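Transcriptional regulator, TetR family (Cytophaga hutchinsonii, PDB 3EUP) probably controls transcription as a dimer that binds operator DNA through N-terminal helix-turn-helix domains, with the larger C-terminal domain likely to sense a ligand. Local coordinates at the interface of chains A and B. Sequence-based numbering; all coordinates share one arbitrary frame. Chains: chain A/B, Transcriptional regulator, TetR family.

Contact 1: the interface of chains A and B. Residues chain A 168, 187-188, 191, 194; chain B 160, 163-164, 167.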
ATOM      1  N   LEU A 168       9.296  -3.541  -2.762  1.00 21.29           N
ATOM      2  CA  LEU A 168       8.941  -4.886  -3.121  1.00 21.37           C
ATOM      3  C   LEU A 168       8.173  -5.619  -2.021  1.00 20.76           C
ATOM      4  O   LEU A 168       7.239  -6.362  -2.328  1.00 20.12           O
ATOM      5  CB  LEU A 168      10.170  -5.678  -3.526  1.00 21.30           C
ATOM      6  CG  LEU A 168      10.741  -5.413  -4.921  1.00 23.57           C
ATOM      7  CD1 LEU A 168      12.120  -6.147  -5.053  1.00 19.76           C
ATOM      8  CD2 LEU A 168       9.741  -5.835  -5.985  1.00 20.68           C
ATOM      9  N   TYR A 187       5.556 -14.351  -6.277  1.00 21.23           N
ATOM     10  CA  TYR A 187       6.373 -13.863  -7.408  1.00 21.97           C
ATOM     11  C   TYR A 187       7.182 -12.606  -7.042  1.00 21.07           C
ATOM     12  O   TYR A 187       8.340 -12.472  -7.441  1.00 21.56           O
ATOM     13  CB  TYR A 187       5.546 -13.556  -8.657  1.00 22.00           C
ATOM     14  CG  TYR A 187       4.959 -14.758  -9.321  1.00 22.83           C
ATOM     15  CD1 TYR A 187       5.766 -15.702  -9.983  1.00 22.69           C
ATOM     16  CD2 TYR A 187       3.592 -14.954  -9.326  1.00 25.01           C
ATOM     17  CE1 TYR A 187       5.202 -16.798 -10.611  1.00 25.11           C
ATOM     18  CE2 TYR A 187       3.027 -16.043  -9.950  1.00 26.99           C
ATOM     19  CZ  TYR A 187       3.840 -16.968 -10.580  1.00 27.88           C
ATOM     20  OH  TYR A 187       3.262 -18.044 -11.193  1.00 33.73           O
ATOM     21  N   VAL A 188       6.623 -11.753  -6.200  1.00 20.33           N
ATOM     22  CA  VAL A 188       7.332 -10.520  -5.808  1.00 20.09           C
ATOM     23  C   VAL A 188       8.477 -10.824  -4.825  1.00 20.89           C
ATOM     24  O   VAL A 188       9.586 -10.225  -4.884  1.00 20.78           O
ATOM     25  CB  VAL A 188       6.337  -9.500  -5.246  1.00 19.87           C
ATOM     26  CG1 VAL A 188       7.042  -8.136  -4.905  1.00 19.52           C
ATOM     27  CG2 VAL A 188       5.169  -9.326  -6.253  1.00 18.84           C
ATOM     28  N   SER A 191      11.299 -11.893  -6.782  1.00 22.37           N
ATOM     29  CA  SER A 191      12.068 -10.769  -7.273  1.00 22.55           C
ATOM     30  C   SER A 191      12.861 -10.083  -6.163  1.00 22.07           C
ATOM     31  O   SER A 191      13.868  -9.540  -6.445  1.00 22.53           O
ATOM     32  CB  SER A 191      11.175  -9.749  -8.009  1.00 23.27           C
ATOM     33  OG  SER A 191      10.723 -10.279  -9.260  1.00 23.32           O
ATOM     34  N   ASP A 194      15.976 -12.041  -6.250  1.00 26.12           N
ATOM     35  CA  ASP A 194      16.758 -11.654  -7.436  1.00 26.80           C
ATOM     36  C   ASP A 194      17.497 -10.298  -7.231  1.00 26.85           C
ATOM     37  O   ASP A 194      18.641 -10.140  -7.647  1.00 26.41           O
ATOM     38  CB  ASP A 194      15.865 -11.567  -8.680  1.00 27.37           C
ATOM     39  CG  ASP A 194      15.163 -12.892  -8.997  1.00 30.30           C
ATOM     40  OD1 ASP A 194      15.700 -13.954  -8.610  1.00 30.29           O
ATOM     41  OD2 ASP A 194      14.081 -12.889  -9.633  1.00 30.38           O
TER
ATOM     42  N   LYS B 160       6.265 -13.347 -13.324  1.00 22.59           N
ATOM     43  CA  LYS B 160       7.031 -12.794 -12.241  1.00 23.73           C
ATOM     44  C   LYS B 160       7.319 -11.317 -12.514  1.00 23.21           C
ATOM     45  O   LYS B 160       7.191 -10.478 -11.619  1.00 22.87           O
ATOM     46  CB  LYS B 160       8.333 -13.568 -12.026  1.00 23.46           C
ATOM     47  CG  LYS B 160       9.272 -12.907 -11.009  1.00 26.03           C
ATOM     48  CD  LYS B 160      10.467 -13.806 -10.683  1.00 26.12           C
ATOM     49  CE  LYS B 160      11.522 -13.730 -11.725  1.00 28.87           C
ATOM     50  NZ  LYS B 160      12.719 -14.446 -11.166  1.00 33.36           N
ATOM     51  N   PHE B 163       3.925  -9.094 -12.079  1.00 19.82           N
ATOM     52  CA  PHE B 163       3.607  -8.839 -10.695  1.00 19.87           C
ATOM     53  C   PHE B 163       4.646  -7.967 -10.022  1.00 20.37           C
ATOM     54  O   PHE B 163       4.257  -7.141  -9.196  1.00 19.65           O
ATOM     55  CB  PHE B 163       3.375 -10.121  -9.888  1.00 19.20           C
ATOM     56  CG  PHE B 163       2.032 -10.729 -10.116  1.00 19.32           C
ATOM     57  CD1 PHE B 163       0.868 -10.022  -9.770  1.00 21.77           C
ATOM     58  CD2 PHE B 163       1.911 -11.996 -10.677  1.00 17.72           C
ATOM     59  CE1 PHE B 163      -0.404 -10.586  -9.975  1.00 21.01           C
ATOM     60  CE2 PHE B 163       0.620 -12.565 -10.902  1.00 20.22           C
ATOM     61  CZ  PHE B 163      -0.529 -11.860 -10.566  1.00 19.97           C
ATOM     62  N   SER B 164       5.929  -8.137 -10.397  1.00 20.20           N
ATOM     63  CA  SER B 164       7.024  -7.383  -9.773  1.00 20.66           C
ATOM     64  C   SER B 164       6.951  -5.893 -10.162  1.00 20.44           C
ATOM     65  O   SER B 164       7.224  -5.025  -9.321  1.00 20.09           O
ATOM     66  CB  SER B 164       8.396  -8.022 -10.041  1.00 21.18           C
ATOM     67  OG  SER B 164       8.421  -9.328  -9.430  1.00 26.43           O
ATOM     68  N   ALA B 167       4.261  -4.350  -8.077  1.00 19.34           N
ATOM     69  CA  ALA B 167       4.742  -4.215  -6.696  1.00 20.56           C
ATOM     70  C   ALA B 167       5.631  -3.009  -6.567  1.00 20.32           C
ATOM     71  O   ALA B 167       5.471  -2.231  -5.638  1.00 20.52           O
ATOM     72  CB  ALA B 167       5.493  -5.495  -6.234  1.00 20.95           C
TER

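Contact 2: the interface of chains A and B. Residues chain A 128-129, 132-133, 163; chain B 175, 178-179, 184.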
ATOM      1  N   ALA A 128       4.539   7.397  10.001  1.00 23.81           N
ATOM      2  CA  ALA A 128       4.769   6.396   8.933  1.00 23.53           C
ATOM      3  C   ALA A 128       6.055   6.691   8.181  1.00 23.65           C
ATOM      4  O   ALA A 128       6.820   5.787   7.864  1.00 22.85           O
ATOM      5  CB  ALA A 128       3.561   6.316   7.977  1.00 23.10           C
ATOM      6  N   GLY A 129       6.299   7.973   7.905  1.00 23.51           N
ATOM      7  CA  GLY A 129       7.529   8.391   7.255  1.00 23.99           C
ATOM      8  C   GLY A 129       8.779   8.070   8.045  1.00 24.50           C
ATOM      9  O   GLY A 129       9.753   7.515   7.518  1.00 23.34           O
ATOM     10  N   ILE A 132       9.412   4.285   7.833  1.00 24.60           N
ATOM     11  CA  ILE A 132       9.944   3.866   6.568  1.00 25.53           C
ATOM     12  C   ILE A 132      11.403   4.228   6.518  1.00 24.58           C
ATOM     13  O   ILE A 132      12.202   3.454   6.047  1.00 24.69           O
ATOM     14  CB  ILE A 132       9.209   4.619   5.405  1.00 25.80           C
ATOM     15  CG1 ILE A 132       7.916   3.945   5.079  1.00 31.27           C
ATOM     16  CG2 ILE A 132      10.106   4.763   4.126  1.00 29.18           C
ATOM     17  CD1 ILE A 132       8.095   2.789   4.021  1.00 34.49           C
ATOM     18  N   LEU A 133      11.747   5.434   6.973  1.00 24.83           N
ATOM     19  CA  LEU A 133      13.131   5.868   6.921  1.00 25.26           C
ATOM     20  C   LEU A 133      14.029   5.098   7.914  1.00 24.99           C
ATOM     21  O   LEU A 133      15.174   4.795   7.582  1.00 24.14           O
ATOM     22  CB  LEU A 133      13.255   7.389   7.086  1.00 25.29           C
ATOM     23  CG  LEU A 133      12.636   8.121   5.878  1.00 28.21           C
ATOM     24  CD1 LEU A 133      12.560   9.691   6.062  1.00 25.70           C
ATOM     25  CD2 LEU A 133      13.370   7.714   4.580  1.00 28.41           C
ATOM     26  N   PHE A 163      15.571   1.146  -0.650  1.00 21.79           N
ATOM     27  CA  PHE A 163      14.210   1.628  -0.970  1.00 22.09           C
ATOM     28  C   PHE A 163      13.479   0.642  -1.868  1.00 21.42           C
ATOM     29  O   PHE A 163      12.314   0.438  -1.680  1.00 21.96           O
ATOM     30  CB  PHE A 163      14.167   3.031  -1.586  1.00 21.16           C
ATOM     31  CG  PHE A 163      14.281   4.142  -0.577  1.00 22.40           C
ATOM     32  CD1 PHE A 163      13.328   4.299   0.415  1.00 22.66           C
ATOM     33  CD2 PHE A 163      15.333   5.038  -0.630  1.00 21.64           C
ATOM     34  CE1 PHE A 163      13.434   5.301   1.344  1.00 24.10           C
ATOM     35  CE2 PHE A 163      15.454   6.070   0.305  1.00 21.63           C
ATOM     36  CZ  PHE A 163      14.499   6.213   1.287  1.00 20.04           C
TER
ATOM     37  N   ILE B 175       5.930   4.771  -0.658  1.00 20.53           N
ATOM     38  CA  ILE B 175       7.096   5.441  -0.085  1.00 20.46           C
ATOM     39  C   ILE B 175       6.931   6.960  -0.233  1.00 21.49           C
ATOM     40  O   ILE B 175       7.150   7.713   0.744  1.00 20.45           O
ATOM     41  CB  ILE B 175       8.417   4.914  -0.705  1.00 20.06           C
ATOM     42  CG1 ILE B 175       8.687   3.485  -0.202  1.00 18.01           C
ATOM     43  CG2 ILE B 175       9.616   5.898  -0.428  1.00 19.00           C
ATOM     44  CD1 ILE B 175       9.641   2.684  -1.117  1.00 17.36           C
ATOM     45  N   ALA B 178       4.213   8.232   2.237  1.00 22.92           N
ATOM     46  CA  ALA B 178       4.629   8.122   3.634  1.00 23.98           C
ATOM     47  C   ALA B 178       5.659   9.224   3.906  1.00 24.43           C
ATOM     48  O   ALA B 178       5.652   9.778   4.985  1.00 24.80           O
ATOM     49  CB  ALA B 178       5.240   6.789   3.927  1.00 22.03           C
ATOM     50  N   THR B 179       6.544   9.506   2.959  1.00 24.33           N
ATOM     51  CA  THR B 179       7.653  10.468   3.216  1.00 25.94           C
ATOM     52  C   THR B 179       7.489  11.864   2.642  1.00 28.06           C
ATOM     53  O   THR B 179       8.258  12.748   3.011  1.00 28.10           O
ATOM     54  CB  THR B 179       8.957   9.943   2.634  1.00 26.18           C
ATOM     55  OG1 THR B 179       8.831   9.829   1.195  1.00 24.45           O
ATOM     56  CG2 THR B 179       9.357   8.568   3.323  1.00 25.46           C
ATOM     57  N   TYR B 184      12.969   9.664  -2.839  1.00 23.51           N
ATOM     58  CA  TYR B 184      12.974   8.312  -2.308  1.00 23.16           C
ATOM     59  C   TYR B 184      12.262   7.361  -3.225  1.00 21.91           C
ATOM     60  O   TYR B 184      12.800   6.320  -3.569  1.00 21.54           O
ATOM     61  CB  TYR B 184      12.323   8.297  -0.920  1.00 23.85           C
ATOM     62  CG  TYR B 184      13.037   9.176   0.095  1.00 24.51           C
ATOM     63  CD1 TYR B 184      14.421   9.382   0.050  1.00 27.62           C
ATOM     64  CD2 TYR B 184      12.340   9.726   1.137  1.00 25.84           C
ATOM     65  CE1 TYR B 184      15.073  10.148   1.022  1.00 27.86           C
ATOM     66  CE2 TYR B 184      12.984  10.525   2.095  1.00 29.01           C
ATOM     67  CZ  TYR B 184      14.335  10.718   2.020  1.00 27.63           C
ATOM     68  OH  TYR B 184      14.915  11.503   2.962  1.00 32.65           O
TER

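Contact 1: the interface of chains A and B
A:Ser191, A:Val188 and A:Asp194 meet B:Ser164, B:Ala167 and B:Lys160 in a helix-to-helix patch of the two-fold symmetric interface, which probably holds together the dimer typical of TetR regulators. Chain A brings helix 182-197 and chain B helix 158-179, and small residues where they meet let the two come close. At the centre two serine hydroxyls face each other, A:Ser191 OG and B:Ser164 OG being 2.5 Å apart in a short hydrogen bond whose direction is not decided. B:Ser164 OG lies anti to its own carbonyl carbon (chi1 -63°), beside the backbone N, and from there it also donates to the carbonyl O of B:Lys160, one turn earlier, at 2.8 Å. It approaches from above that carbonyl's plane, away from the lone pairs. Two bonds thus grip B:Ser164 OG and limit its rotation, while the small serine satisfies its polarity within a close helix packing. At one end the contact is apolar. The methyl of B:Ala167 sits against the branched end of A:Val188, tightly so at CG1, which is 3.3 Å from B:Ala167 CB; the small side chain of alanine suits this narrow spot. Toward the lysine end, the CD1 side of the A:Tyr187 ring rests obliquely against CA and CB of B:Lys160. Its opposite side, at CD2, comes within 3.7 Å of B:Phe163 CD2, so that the two rings touch at their rims at the border of the patch. The flexible lysine itself suits a longer reach. Its aliphatic stem passes A:Ser191, bends at its third torsion (chi3 80°) and meets A:Asp194 tip to tip. The salt bridge closes on the syn side of the carboxylate, 16° out of its plane, with B:Lys160 NZ 2.6 Å from A:Asp194 OD2.

Contact 2: the interface of chains A and B
With CG anti to the carbonyl carbon in both residues, A:Phe163 (chi1 -80°) and B:Tyr184 (chi1 -60°) send their rings to meet each other across the dimer interface of this TetR-family regulator. The tyrosine ring lies beside the phenylalanine rim, near CZ and CE2, with the planes inclined by about 26°. Of the tyrosine side chain it is CB that stands over the phenylalanine face, toward its rim, in a CH-pi contact 4.0 Å from the centroid of the A:Phe163 ring. Next to it the ring tip A:Phe163 CZ reaches to 3.4 Å from B:Tyr184 CD1. A:Leu133 CD2 lies at the edge of the phenylalanine, in plane, and over the tyrosine face near its rim, 3.8 Å from B:Tyr184 CE2, so that leucine and phenylalanine share that face. An alanine in place of B:Tyr184 would probably keep the CB contact but lose the ring, opening a gap beside A:Leu133 CD2 and A:Phe163 CZ and giving the phenylalanine more freedom to tilt. B:Thr179 supports the tyrosine from its own chain, with CB at the edge of that ring. Its hydroxyl takes the crowded position between backbone N and carbonyl carbon, where OG1 donates to B:Ile175 O at 2.7 Å. This bond turns the methyl outward, and B:Thr179 CG2 packs 4.0 Å from A:Ile132 CG2. Threonine suits the spot because one branch satisfies the helix carbonyl while the other serves the apolar contact. B:Ile175 extends CD1 to the backbone of A:Phe163, 3.5 Å from its O. At the far end A:Gly129, without a side chain, lets the helices approach until its CA is 3.3 Å from B:Ala178 O.

The centres of the C-alpha atoms of contact 1 and contact 2 are about 20 Å apart. Helices 158-179 and 182-197 serve both, while helix 122-148 enters at contact 2. The residue at position 163 takes part in each, from chain B in contact 1 and from chain A in contact 2. Because the interface is two-fold symmetric, each contact has a twin with the chains exchanged, and every subunit supplies both halves of both. Mixed polar and apolar pairing in contact 1 and largely apolar packing in contact 2 would together fix how the C-terminal domains, and probably the DNA-binding domains they carry, are set against each other.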